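Local coordinates for Glyco_hydro_cc domain-containing protein (Trichoderma gamsii, PDB 6UBD) that binds oligosaccharides, probably of the beta-1,3-glucan type, as a member of glycoside hydrolase family GH128, at residues 41-46 and 253-257; 55-59 and 87-91; 73-77 and 113-117; 176-182 and 223-227; 182-186 and 230-234. One frame throughout, in Å; residues are numbered along the deposited sequence. Where two conformers were deposited one is given.

Interaction 1: 41-46 and 253-257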
# COMPACT_ATOMS: atom_id res chain seq x y z
N THR A 41 10.09 -2.53 -9.52
CA THR A 41 10.50 -2.88 -10.92
C THR A 41 10.45 -1.67 -11.90
O THR A 41 11.34 -1.63 -12.76
CB THR A 41 9.66 -4.02 -11.48
OG1 THR A 41 8.26 -3.67 -11.57
CG2 THR A 41 9.86 -5.30 -10.70
N ALA A 42 9.51 -0.75 -11.69
CA ALA A 42 9.32 0.41 -12.61
C ALA A 42 9.81 1.71 -11.96
O ALA A 42 9.60 2.79 -12.50
CB ALA A 42 7.89 0.58 -13.05
N LEU A 43 10.47 1.61 -10.79
CA LEU A 43 10.77 2.81 -9.99
C LEU A 43 11.68 3.80 -10.74
O LEU A 43 11.47 5.02 -10.56
CB LEU A 43 11.34 2.33 -8.67
CG LEU A 43 11.48 3.33 -7.51
CD1 LEU A 43 10.17 4.02 -7.26
CD2 LEU A 43 12.07 2.67 -6.27
N ALA A 44 12.66 3.32 -11.51
CA ALA A 44 13.55 4.25 -12.25
C ALA A 44 12.72 5.09 -13.22
O ALA A 44 13.01 6.30 -13.43
CB ALA A 44 14.69 3.54 -12.95
N PHE A 45 11.77 4.50 -13.90
CA PHE A 45 10.97 5.20 -14.95
C PHE A 45 10.01 6.22 -14.30
O PHE A 45 9.76 7.29 -14.91
CB PHE A 45 10.15 4.19 -15.76
CG PHE A 45 10.92 3.09 -16.45
CD1 PHE A 45 11.81 3.42 -17.43
CD2 PHE A 45 10.80 1.76 -16.06
CE1 PHE A 45 12.46 2.40 -18.13
CE2 PHE A 45 11.52 0.75 -16.70
CZ PHE A 45 12.36 1.08 -17.71
N TRP A 46 9.51 5.94 -13.08
CA TRP A 46 8.46 6.78 -12.48
C TRP A 46 9.01 7.87 -11.50
O TRP A 46 8.26 8.81 -11.17
CB TRP A 46 7.49 5.91 -11.72
CG TRP A 46 6.65 4.95 -12.54
CD1 TRP A 46 6.32 5.03 -13.87
CD2 TRP A 46 5.99 3.78 -12.04
NE1 TRP A 46 5.48 4.01 -14.20
CE2 TRP A 46 5.27 3.21 -13.10
CE3 TRP A 46 5.92 3.20 -10.77
CZ2 TRP A 46 4.48 2.08 -12.92
CZ3 TRP A 46 5.15 2.06 -10.58
CH2 TRP A 46 4.43 1.52 -11.67
N PRO A 253 1.59 -6.01 -15.33
CA PRO A 253 2.97 -5.68 -14.91
C PRO A 253 3.50 -4.42 -15.58
O PRO A 253 3.35 -4.28 -16.81
CB PRO A 253 3.81 -6.91 -15.32
CG PRO A 253 2.83 -8.01 -15.16
CD PRO A 253 1.48 -7.46 -15.63
N PRO A 254 4.13 -3.48 -14.82
CA PRO A 254 4.52 -2.19 -15.43
C PRO A 254 5.82 -2.27 -16.25
O PRO A 254 6.15 -1.20 -16.83
CB PRO A 254 4.64 -1.30 -14.20
CG PRO A 254 5.07 -2.26 -13.11
CD PRO A 254 4.28 -3.52 -13.36
N VAL A 255 6.51 -3.41 -16.30
CA VAL A 255 7.78 -3.59 -17.06
C VAL A 255 7.62 -4.83 -17.95
O VAL A 255 7.11 -5.86 -17.51
CB VAL A 255 9.00 -3.75 -16.13
CG1 VAL A 255 10.29 -3.85 -16.95
CG2 VAL A 255 9.13 -2.61 -15.15
N ASN A 256 7.97 -4.66 -19.24
CA ASN A 256 7.98 -5.76 -20.25
C ASN A 256 9.10 -6.79 -19.97
O ASN A 256 10.05 -6.48 -19.25
CB ASN A 256 8.22 -5.17 -21.63
CG ASN A 256 7.11 -4.31 -22.20
OD1 ASN A 256 5.94 -4.67 -22.10
ND2 ASN A 256 7.49 -3.23 -22.89
N SER A 257 9.01 -7.98 -20.58
CA SER A 257 10.05 -9.03 -20.41
C SER A 257 11.43 -8.50 -20.86
O SER A 257 12.46 -8.97 -20.22
CB SER A 257 9.69 -10.32 -21.13
OG SER A 257 8.35 -10.74 -20.88

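Interaction 2: 55-59 and 87-91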
# COMPACT_ATOMS: atom_id res chain seq x y z
N ASP A 55 8.19 -1.53 -0.39
CA ASP A 55 8.50 -2.83 -1.03
C ASP A 55 8.16 -3.98 -0.08
O ASP A 55 8.76 -5.03 -0.23
CB ASP A 55 9.94 -2.86 -1.52
CG ASP A 55 10.97 -2.85 -0.39
OD1 ASP A 55 10.58 -2.79 0.80
OD2 ASP A 55 12.19 -2.96 -0.72
N TRP A 56 7.14 -3.78 0.76
CA TRP A 56 6.69 -4.80 1.74
C TRP A 56 7.74 -5.15 2.83
O TRP A 56 7.46 -6.04 3.64
CB TRP A 56 6.17 -6.07 1.03
CG TRP A 56 4.98 -5.80 0.13
CD1 TRP A 56 3.65 -5.73 0.46
CD2 TRP A 56 5.04 -5.58 -1.30
NE1 TRP A 56 2.88 -5.46 -0.64
CE2 TRP A 56 3.71 -5.33 -1.70
CE3 TRP A 56 6.08 -5.53 -2.26
CZ2 TRP A 56 3.40 -5.03 -3.05
CZ3 TRP A 56 5.75 -5.22 -3.58
CH2 TRP A 56 4.42 -4.99 -3.98
N THR A 57 8.92 -4.52 2.82
CA THR A 57 9.99 -4.82 3.80
C THR A 57 10.13 -3.71 4.85
O THR A 57 9.56 -2.63 4.74
CB THR A 57 11.36 -5.02 3.12
OG1 THR A 57 12.04 -3.77 2.85
CG2 THR A 57 11.30 -5.93 1.90
N PRO A 58 10.86 -3.96 5.97
CA PRO A 58 11.10 -2.93 6.99
C PRO A 58 11.91 -1.72 6.54
O PRO A 58 11.86 -0.70 7.22
CB PRO A 58 11.85 -3.72 8.08
CG PRO A 58 11.36 -5.15 7.93
CD PRO A 58 11.28 -5.29 6.43
N ALA A 59 12.66 -1.87 5.43
CA ALA A 59 13.63 -0.84 4.99
C ALA A 59 13.75 -0.86 3.47
O ALA A 59 14.70 -1.43 2.92
CB ALA A 59 14.96 -1.03 5.66
N ARG A 87 11.67 -10.89 7.53
CA ARG A 87 11.20 -9.49 7.71
C ARG A 87 10.91 -9.19 9.16
O ARG A 87 11.20 -8.08 9.63
CB ARG A 87 9.99 -9.24 6.81
CG ARG A 87 10.30 -9.27 5.31
CD ARG A 87 9.07 -9.32 4.43
NE ARG A 87 9.43 -9.32 3.04
CZ ARG A 87 8.59 -9.37 2.02
NH1 ARG A 87 7.30 -9.44 2.23
NH2 ARG A 87 9.05 -9.32 0.77
N LEU A 88 10.32 -10.14 9.89
CA LEU A 88 10.13 -9.86 11.34
C LEU A 88 11.50 -9.62 12.04
O LEU A 88 11.61 -8.69 12.86
CB LEU A 88 9.36 -11.01 12.00
CG LEU A 88 9.23 -10.96 13.51
CD1 LEU A 88 8.35 -9.79 13.95
CD2 LEU A 88 8.67 -12.26 14.06
N GLN A 89 12.47 -10.50 11.79
CA GLN A 89 13.81 -10.36 12.40
C GLN A 89 14.41 -9.00 12.01
O GLN A 89 14.93 -8.29 12.91
CB GLN A 89 14.71 -11.53 12.00
CG GLN A 89 16.12 -11.48 12.55
CD GLN A 89 17.02 -12.62 12.09
OE1 GLN A 89 16.71 -13.81 12.32
NE2 GLN A 89 18.13 -12.28 11.43
N GLN A 90 14.36 -8.61 10.72
CA GLN A 90 14.90 -7.29 10.27
C GLN A 90 14.17 -6.14 10.98
O GLN A 90 14.84 -5.20 11.39
CB GLN A 90 14.77 -7.25 8.74
CG GLN A 90 15.27 -5.99 8.07
CD GLN A 90 14.97 -6.02 6.57
OE1 GLN A 90 14.53 -7.08 6.02
NE2 GLN A 90 15.10 -4.85 5.91
N PHE A 91 12.85 -6.22 11.16
CA PHE A 91 12.06 -5.16 11.86
C PHE A 91 12.49 -5.02 13.32
O PHE A 91 12.69 -3.87 13.79
CB PHE A 91 10.55 -5.41 11.72
CG PHE A 91 9.69 -4.21 11.98
CD1 PHE A 91 9.35 -3.82 13.27
CD2 PHE A 91 9.29 -3.40 10.93
CE1 PHE A 91 8.62 -2.67 13.50
CE2 PHE A 91 8.58 -2.23 11.17
CZ PHE A 91 8.24 -1.88 12.46
O HOH W 1 14.74 -4.42 2.78

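Interaction 3: 73-77 and 113-117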
# COMPACT_ATOMS: atom_id res chain seq x y z
N MET A 73 7.40 -1.23 6.41
CA MET A 73 6.27 -2.15 6.70
C MET A 73 6.73 -3.22 7.70
O MET A 73 7.84 -3.72 7.55
CB MET A 73 5.75 -2.84 5.42
CG MET A 73 4.62 -3.80 5.65
SD MET A 73 3.89 -4.58 4.19
CE MET A 73 3.16 -3.21 3.28
N LEU A 74 5.85 -3.61 8.62
CA LEU A 74 5.94 -4.95 9.27
C LEU A 74 4.89 -5.87 8.61
O LEU A 74 3.71 -5.72 8.84
CB LEU A 74 5.74 -4.87 10.79
CG LEU A 74 5.69 -6.23 11.50
CD1 LEU A 74 6.98 -7.02 11.27
CD2 LEU A 74 5.52 -6.06 13.00
N TRP A 75 5.35 -6.78 7.75
CA TRP A 75 4.45 -7.53 6.87
C TRP A 75 3.53 -8.47 7.67
O TRP A 75 2.31 -8.59 7.34
CB TRP A 75 5.30 -8.27 5.82
CG TRP A 75 4.55 -9.02 4.75
CD1 TRP A 75 4.23 -8.54 3.49
CD2 TRP A 75 4.11 -10.40 4.74
NE1 TRP A 75 3.57 -9.48 2.74
CE2 TRP A 75 3.49 -10.64 3.49
CE3 TRP A 75 4.11 -11.45 5.70
CZ2 TRP A 75 2.96 -11.89 3.14
CZ3 TRP A 75 3.58 -12.67 5.36
CH2 TRP A 75 3.00 -12.89 4.09
N GLY A 76 4.09 -9.22 8.64
CA GLY A 76 3.31 -10.21 9.37
C GLY A 76 3.94 -10.56 10.69
O GLY A 76 4.71 -9.78 11.27
N GLY A 77 3.60 -11.79 11.17
CA GLY A 77 4.07 -12.31 12.47
C GLY A 77 5.20 -13.31 12.41
O GLY A 77 5.55 -13.81 13.49
N ASP A 113 4.05 -16.56 2.45
CA ASP A 113 4.66 -15.35 1.81
C ASP A 113 3.74 -14.62 0.81
O ASP A 113 4.26 -13.81 0.02
CB ASP A 113 6.05 -15.68 1.22
CG ASP A 113 7.18 -15.70 2.25
OD1 ASP A 113 6.98 -15.18 3.40
OD2 ASP A 113 8.27 -16.24 1.95
N VAL A 114 2.44 -14.89 0.86
CA VAL A 114 1.45 -14.21 -0.01
C VAL A 114 0.68 -13.15 0.78
O VAL A 114 0.66 -11.98 0.44
CB VAL A 114 0.49 -15.16 -0.74
CG1 VAL A 114 -0.54 -14.42 -1.57
CG2 VAL A 114 1.27 -16.18 -1.55
N SER A 115 0.04 -13.57 1.86
CA SER A 115 -0.76 -12.73 2.79
C SER A 115 -0.43 -13.13 4.24
O SER A 115 -0.10 -14.29 4.44
CB SER A 115 -2.27 -12.85 2.45
OG SER A 115 -2.54 -12.49 1.09
N ALA A 116 -0.52 -12.18 5.17
CA ALA A 116 0.02 -12.43 6.51
C ALA A 116 -0.69 -13.58 7.27
O ALA A 116 0.02 -14.25 8.10
CB ALA A 116 -0.01 -11.16 7.33
N ASP A 117 -1.98 -13.84 7.10
CA ASP A 117 -2.68 -14.96 7.78
C ASP A 117 -2.44 -15.00 9.31
O ASP A 117 -1.95 -16.03 9.84
CB ASP A 117 -2.28 -16.30 7.12
CG ASP A 117 -3.27 -17.43 7.34
OD1 ASP A 117 -4.36 -17.12 7.81
OD2 ASP A 117 -2.86 -18.60 7.08
O HOH W 2 2.43 -13.65 9.30

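Interaction 4: 176-182 and 223-227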
# COMPACT_ATOMS: atom_id res chain seq x y z
N LYS A 176 -10.30 -3.86 -8.23
CA LYS A 176 -11.67 -3.65 -8.77
C LYS A 176 -11.57 -3.41 -10.29
O LYS A 176 -10.47 -3.07 -10.78
CB LYS A 176 -12.38 -2.45 -8.12
CG LYS A 176 -12.62 -2.55 -6.61
CD LYS A 176 -13.71 -3.62 -6.28
CE LYS A 176 -13.95 -3.80 -4.79
NZ LYS A 176 -14.98 -4.83 -4.56
N SER A 177 -12.67 -3.58 -11.00
CA SER A 177 -12.66 -3.54 -12.49
C SER A 177 -13.23 -2.22 -12.98
O SER A 177 -13.20 -2.04 -14.22
CB SER A 177 -13.34 -4.71 -13.09
OG SER A 177 -14.68 -4.75 -12.70
N ASP A 178 -13.78 -1.33 -12.15
CA ASP A 178 -14.43 -0.09 -12.59
C ASP A 178 -14.33 0.94 -11.46
O ASP A 178 -13.96 0.64 -10.30
CB ASP A 178 -15.86 -0.33 -13.08
CG ASP A 178 -16.84 -0.85 -12.04
OD1 ASP A 178 -16.57 -0.81 -10.83
OD2 ASP A 178 -17.91 -1.26 -12.51
N MET A 179 -14.69 2.19 -11.76
CA MET A 179 -14.56 3.29 -10.76
C MET A 179 -15.70 3.22 -9.75
O MET A 179 -15.50 3.72 -8.62
CB MET A 179 -14.58 4.66 -11.45
CG MET A 179 -13.34 5.00 -12.24
SD MET A 179 -11.72 4.77 -11.44
CE MET A 179 -11.19 3.21 -12.16
N THR A 180 -16.82 2.58 -10.05
CA THR A 180 -17.87 2.37 -9.02
C THR A 180 -17.28 1.54 -7.86
O THR A 180 -17.49 1.89 -6.64
CB THR A 180 -19.12 1.68 -9.60
OG1 THR A 180 -19.70 2.50 -10.63
CG2 THR A 180 -20.18 1.32 -8.57
N GLY A 181 -16.55 0.46 -8.16
CA GLY A 181 -15.92 -0.37 -7.12
C GLY A 181 -14.84 0.36 -6.32
O GLY A 181 -14.74 0.23 -5.10
N VAL A 182 -14.02 1.16 -7.03
CA VAL A 182 -12.97 1.98 -6.37
C VAL A 182 -13.65 2.93 -5.38
O VAL A 182 -13.22 3.02 -4.18
CB VAL A 182 -12.19 2.76 -7.44
CG1 VAL A 182 -11.22 3.73 -6.76
CG2 VAL A 182 -11.42 1.85 -8.40
N TRP A 223 -8.68 2.69 -17.25
CA TRP A 223 -8.83 2.48 -15.76
C TRP A 223 -7.72 3.20 -14.95
O TRP A 223 -8.01 3.89 -13.94
CB TRP A 223 -8.86 0.96 -15.54
CG TRP A 223 -9.22 0.55 -14.12
CD1 TRP A 223 -10.45 0.09 -13.71
CD2 TRP A 223 -8.33 0.42 -12.99
NE1 TRP A 223 -10.39 -0.28 -12.37
CE2 TRP A 223 -9.10 -0.12 -11.95
CE3 TRP A 223 -6.96 0.63 -12.80
CZ2 TRP A 223 -8.55 -0.41 -10.68
CZ3 TRP A 223 -6.43 0.38 -11.54
CH2 TRP A 223 -7.21 -0.13 -10.50
N ILE A 224 -6.49 3.09 -15.43
CA ILE A 224 -5.34 3.79 -14.80
C ILE A 224 -5.56 5.31 -14.84
O ILE A 224 -5.33 6.03 -13.84
CB ILE A 224 -4.00 3.33 -15.37
CG1 ILE A 224 -3.74 1.84 -15.07
CG2 ILE A 224 -2.91 4.25 -14.86
CD1 ILE A 224 -2.62 1.22 -15.88
N SER A 225 -5.90 5.80 -16.05
CA SER A 225 -6.09 7.26 -16.18
C SER A 225 -7.18 7.75 -15.22
O SER A 225 -7.08 8.77 -14.53
CB SER A 225 -6.42 7.60 -17.62
OG SER A 225 -6.63 9.00 -17.83
N ASP A 226 -8.31 7.04 -15.26
CA ASP A 226 -9.49 7.40 -14.43
C ASP A 226 -9.18 7.31 -12.92
O ASP A 226 -9.59 8.22 -12.17
CB ASP A 226 -10.68 6.49 -14.78
CG ASP A 226 -11.35 6.73 -16.12
OD1 ASP A 226 -11.06 7.77 -16.75
OD2 ASP A 226 -12.13 5.83 -16.52
N ILE A 227 -8.47 6.25 -12.50
CA ILE A 227 -8.23 6.07 -11.05
C ILE A 227 -7.27 7.12 -10.50
O ILE A 227 -7.47 7.63 -9.35
CB ILE A 227 -7.77 4.63 -10.71
CG1 ILE A 227 -8.30 4.28 -9.31
CG2 ILE A 227 -6.28 4.39 -10.83
CD1 ILE A 227 -7.99 2.90 -8.80

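Interaction 5: 182-186 and 230-234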
# COMPACT_ATOMS: atom_id res chain seq x y z
N VAL A 182 -14.02 1.16 -7.03
CA VAL A 182 -12.97 1.98 -6.37
C VAL A 182 -13.65 2.93 -5.38
O VAL A 182 -13.22 3.02 -4.18
CB VAL A 182 -12.19 2.76 -7.44
CG1 VAL A 182 -11.22 3.73 -6.76
CG2 VAL A 182 -11.42 1.85 -8.40
N GLN A 183 -14.69 3.61 -5.78
CA GLN A 183 -15.39 4.60 -4.93
C GLN A 183 -16.01 3.88 -3.74
O GLN A 183 -16.06 4.44 -2.63
CB GLN A 183 -16.43 5.43 -5.69
CG GLN A 183 -17.03 6.60 -4.93
CD GLN A 183 -16.01 7.67 -4.60
OE1 GLN A 183 -15.28 8.08 -5.51
NE2 GLN A 183 -15.94 8.10 -3.34
N ALA A 184 -16.54 2.69 -3.92
CA ALA A 184 -17.22 1.98 -2.81
C ALA A 184 -16.18 1.60 -1.74
O ALA A 184 -16.47 1.63 -0.49
CB ALA A 184 -17.90 0.76 -3.33
N ASP A 185 -14.96 1.26 -2.12
CA ASP A 185 -13.89 0.99 -1.14
C ASP A 185 -13.54 2.27 -0.39
O ASP A 185 -13.41 2.25 0.89
CB ASP A 185 -12.63 0.46 -1.82
CG ASP A 185 -12.61 -1.02 -2.19
OD1 ASP A 185 -13.53 -1.79 -1.75
OD2 ASP A 185 -11.62 -1.45 -2.92
N ILE A 186 -13.34 3.37 -1.10
CA ILE A 186 -13.01 4.65 -0.42
C ILE A 186 -14.11 5.02 0.59
O ILE A 186 -13.81 5.40 1.76
CB ILE A 186 -12.81 5.75 -1.48
CG1 ILE A 186 -11.51 5.55 -2.28
CG2 ILE A 186 -12.82 7.14 -0.87
CD1 ILE A 186 -11.40 6.37 -3.53
N LEU A 230 -9.31 10.25 -10.12
CA LEU A 230 -10.25 10.10 -8.96
C LEU A 230 -9.47 10.30 -7.64
O LEU A 230 -9.91 11.08 -6.78
CB LEU A 230 -10.95 8.75 -9.03
CG LEU A 230 -12.08 8.44 -8.01
CD1 LEU A 230 -12.89 7.24 -8.54
CD2 LEU A 230 -11.61 8.13 -6.62
N PHE A 231 -8.34 9.61 -7.52
CA PHE A 231 -7.53 9.72 -6.26
C PHE A 231 -7.07 11.17 -6.07
O PHE A 231 -7.11 11.68 -4.93
CB PHE A 231 -6.30 8.80 -6.34
CG PHE A 231 -6.57 7.30 -6.27
CD1 PHE A 231 -7.69 6.75 -5.67
CD2 PHE A 231 -5.64 6.41 -6.80
CE1 PHE A 231 -7.87 5.37 -5.59
CE2 PHE A 231 -5.80 5.03 -6.68
CZ PHE A 231 -6.91 4.52 -6.02
N GLU A 232 -6.53 11.84 -7.11
CA GLU A 232 -6.00 13.23 -6.95
C GLU A 232 -7.12 14.21 -6.50
O GLU A 232 -6.87 15.08 -5.65
CB GLU A 232 -5.24 13.69 -8.20
CG GLU A 232 -3.92 12.96 -8.43
CD GLU A 232 -2.79 13.37 -7.48
OE1 GLU A 232 -2.95 14.38 -6.72
OE2 GLU A 232 -1.72 12.63 -7.51
N ALA A 233 -8.34 14.03 -6.99
CA ALA A 233 -9.47 14.91 -6.64
C ALA A 233 -10.08 14.55 -5.26
O ALA A 233 -10.70 15.44 -4.71
CB ALA A 233 -10.48 14.84 -7.75
N ASN A 234 -9.90 13.33 -4.77
CA ASN A 234 -10.62 12.90 -3.55
C ASN A 234 -9.89 13.46 -2.30
O ASN A 234 -8.68 13.16 -2.06
CB ASN A 234 -10.73 11.38 -3.48
CG ASN A 234 -11.57 10.95 -2.29
OD1 ASN A 234 -11.11 10.94 -1.15
ND2 ASN A 234 -12.80 10.57 -2.58
O HOH W 3 -14.19 10.56 -5.14

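Interaction 1: 41-46 and 253-257
Pro254 sets its ring against three residues of 41-46, with CB and CG doing the touching. From CB, the ring meets the far end of the Trp46 indole: CB is 3.6 Å from Trp46 CZ2, with CH2 only a little farther off. One bond on, at the tip of the pyrrolidine, CG turns to the residues just ahead of the helix, 3.8 Å from Thr41 OG1 and 4.0 Å from Ala42 CB. The side chains of Pro254 and Trp46 cross at about a right angle. Ala42, at the N-cap position, does double duty, because its CB also lies over the centre of the Trp46 ring and so fills the corner between indole and proline.

Val255 reaches in with a single branch. CG1 is anti to the backbone N (chi1 -177°), which swings CG2 toward the 41-46 backbone, where it presses on Thr41 O at 3.4 Å. The same methyl stands 4.0 Å from Ala42 CB and, more loosely, 4.4 Å from Phe45 CE2 at the edge of the phenyl ring. Everything that crosses here is van der Waals contact; the polar ends are used elsewhere, Thr41 OG1 bonding to Asp244 OD2 and Trp46 NE1 to Gly265 O.

In the fold, the short helix 43-46 follows strand 35-38. The residues 253-257 belong to the long loop between strand 237-243 and helix 263-273. Those two strands are parallel neighbours in the sheet, so the contact joins the connections that leave them, with Tyr242 and Tyr268 meeting the Trp46 ring.

Interaction 2: 55-59 and 87-91
The odd feature is a carbonyl lying over the flat of a guanidinium: Trp56 O sits above one face of the Arg87 group, 3.7 Å from Arg87 NH1, instead of in front of its N-H bonds. Arg87 reaches there with its chain extended from CG to NE, passing Thr57 CG2 at about a right angle, and it also makes a cation-pi contact with Trp75.

Pro58 is the wedge. Its CG rests 3.4 Å from Arg87 O, a carbonyl already engaged by Phe91 N in the helix, while Pro58 CB touches Phe91 CD2 at 3.8 Å. The Gln90 amide closes over the proline on another side, with OE1 3.7 Å from Pro58 CD. Gln90 is stretched out, CG anti to the backbone N (chi1 -180°), which carries NE2 to a water at 3.2 Å; the water donates to Thr57 OG1 and Ala59 O. With an alanine in place of Gln90, that water would probably lose its donor from the helix and the Pro58 ring its amide cover.

Asp55 OD1 accepts twice, from Thr57 OG1 at 2.7 Å and Thr57 N at 3.1 Å, both from the same face of the carboxylate. Ala59 N in turn bonds to Thr57 OG1. These are an Asx turn followed by an ST turn, shaping the loop after strand 52-54 where it lies against helix 82-92 of the beta/alpha barrel.

Interaction 3: 73-77 and 113-117
Trp75 turns its CG anti to the backbone N (chi1 -175°), and a chi2 of 94° stands the indole across the chain, bringing its six-membered ring against the backbone of 113-117. Two loops of the beta/alpha barrel meet here, one leaving strand 69-73 and the other leaving strand 100-102.

What the indole touches in 113-117 is almost all main chain. Its CZ2 lies 3.5 Å from Val114 C, which sits at the ring edge near the plane. The adjoining CH2 is 3.4 Å from Ser115 O. The chain then climbs over the ring, putting Ala116 N above one face and Ala116 CA 4.2 Å from the centroid of the Trp75 six-membered ring, an off-centre CH-pi contact 29° from the normal. Cutting Trp75 down to an alanine would probably open a gap beneath the peptides of 114-116 and leave them less firmly backed.

Ala116 CB, for its part, packs on the backbone beside the tryptophan, 3.5 Å from Trp75 O and 4.0 Å from Gly76 CA. The 113-117 loop has its own anchors: the Asp113 carboxylate accepts from Lys83 N and Asp84 N at the start of helix 82-92, and Ser115 OG bonds to Glu106 OE1. Trp75 and Ala116 both have backbone hydrogen bonds with Asn105, early in the loop that carries 113-117, so that loop grips the tryptophan's main chain as well as its ring.

The remaining link is a water, which accepts from Gly77 N at 2.9 Å and donates to Ala116 O at 2.8 Å.

Interaction 4: 176-182 and 223-227
Met179 and Trp223 make the aromatic contact. The methyl CE stands over the indole, 3.6 Å from the centroid of the Trp223 five-membered ring and 14° off its normal, so its hydrogens face the pi cloud in a CH-pi contact. The sulfur lies farther above the same ring, 5.4 Å from the centroid, a Met-aromatic contact at a distance. Met179 gets there by folding: CG is anti to the carbonyl carbon (chi1 -72°), and bends at chi2 and chi3 curl the methyl back over the ring. On the way SD brushes the second helix, 3.7 Å from Ile227 N, with Asp226 CB also close.

Apolar packing comes next. Val182 CG2 meets Ile227 CD1 at 3.6 Å, and its other methyl lies alongside the same isoleucine. Met179 CE adds a touch on Ile227 CB. The peptide linking Ser177 to Asp178 packs at the indole edge, with Asp178 N in the ring plane.

The polar contacts gather at the helix start. Asp178 is the N-cap of helix 179-193: its OD1 receives Gly181 N at 3.0 Å, nearly straight at 160°. Lys176 leads its amine away to a salt bridge with Asp207, while Lys176 O lies 3.2 Å from Trp223 NE1.

Trp223 and Ile227 also rest on Phe202 of strand 197-206. Strand 170-176, helix 179-193 and the parallel strand 197-206 form a beta-alpha-beta crossover, and this contact sets the start of its helix against helix 217-233, as in the outer layer of a beta/alpha barrel.

Interaction 5: 182-186 and 230-234
Helices 179-193 and 217-233, neighbours in the helical layer outside the barrel sheet, meet here through Ile186 and Leu230. Ile186 CD1 butts against Leu230 CD2 at 3.6 Å, the two side chains sliding past each other in opposite directions. Deeper, toward the strands, Phe231 offers CE1 to Val182 CG1 at 3.9 Å, and Ile186 CD1 lies near the plane of the same phenyl ring at its edge. Phe231 itself reaches Ile174, Val199 and Val237, residues of three strands, so it keys the helix pair onto the sheet.

The outer margin is polar. Gln183 has CG anti to the backbone N (chi1 -171°) and then bends at chi2, laying its amide beside Leu230, with OE1 3.8 Å from Leu230 CD2. Its NE2 stands 4.1 Å from Asn234 ND2, the two amide planes 32° apart. Both nitrogens are donors, so they do not bond each other; instead a water joins the two side chains, donating to Gln183 OE1 at 2.7 Å and accepting from Asn234 ND2 at 2.9 Å. The other ends of these amides are held as well, Gln183 NE2 by Asp187 OD1 and Asn234 OD1 by His236 N. Asn234 ND2 also covers Ile186 CG2 at 3.8 Å.

Asn234 is where the chain leaves helix 217-233 on its way to strand 237-243. An apolar seam facing the strands with a water-bridged outer margin fits two adjoining helices of a beta/alpha barrel.

In the fold
From the N terminus, 41-46 opens the widest loop, which closes only at 253-257, so interaction 1 encloses the other four and brings the first and last parts of the barrel together. Within it, interactions 2 and 3 cross: 73-77 lies between 55-59 and 87-91, and 113-117 follows. They touch, tying successive loops after strands 52-54, 69-73 and 100-102 to helix 82-92. Later in the chain interactions 4 and 5 also cross, sharing Val182 and running along the same pair of helices, 179-193 and 217-233. The two pairs follow in series on opposite sides of the chain's centre; interactions 2 and 4 have centres about 30 Å apart.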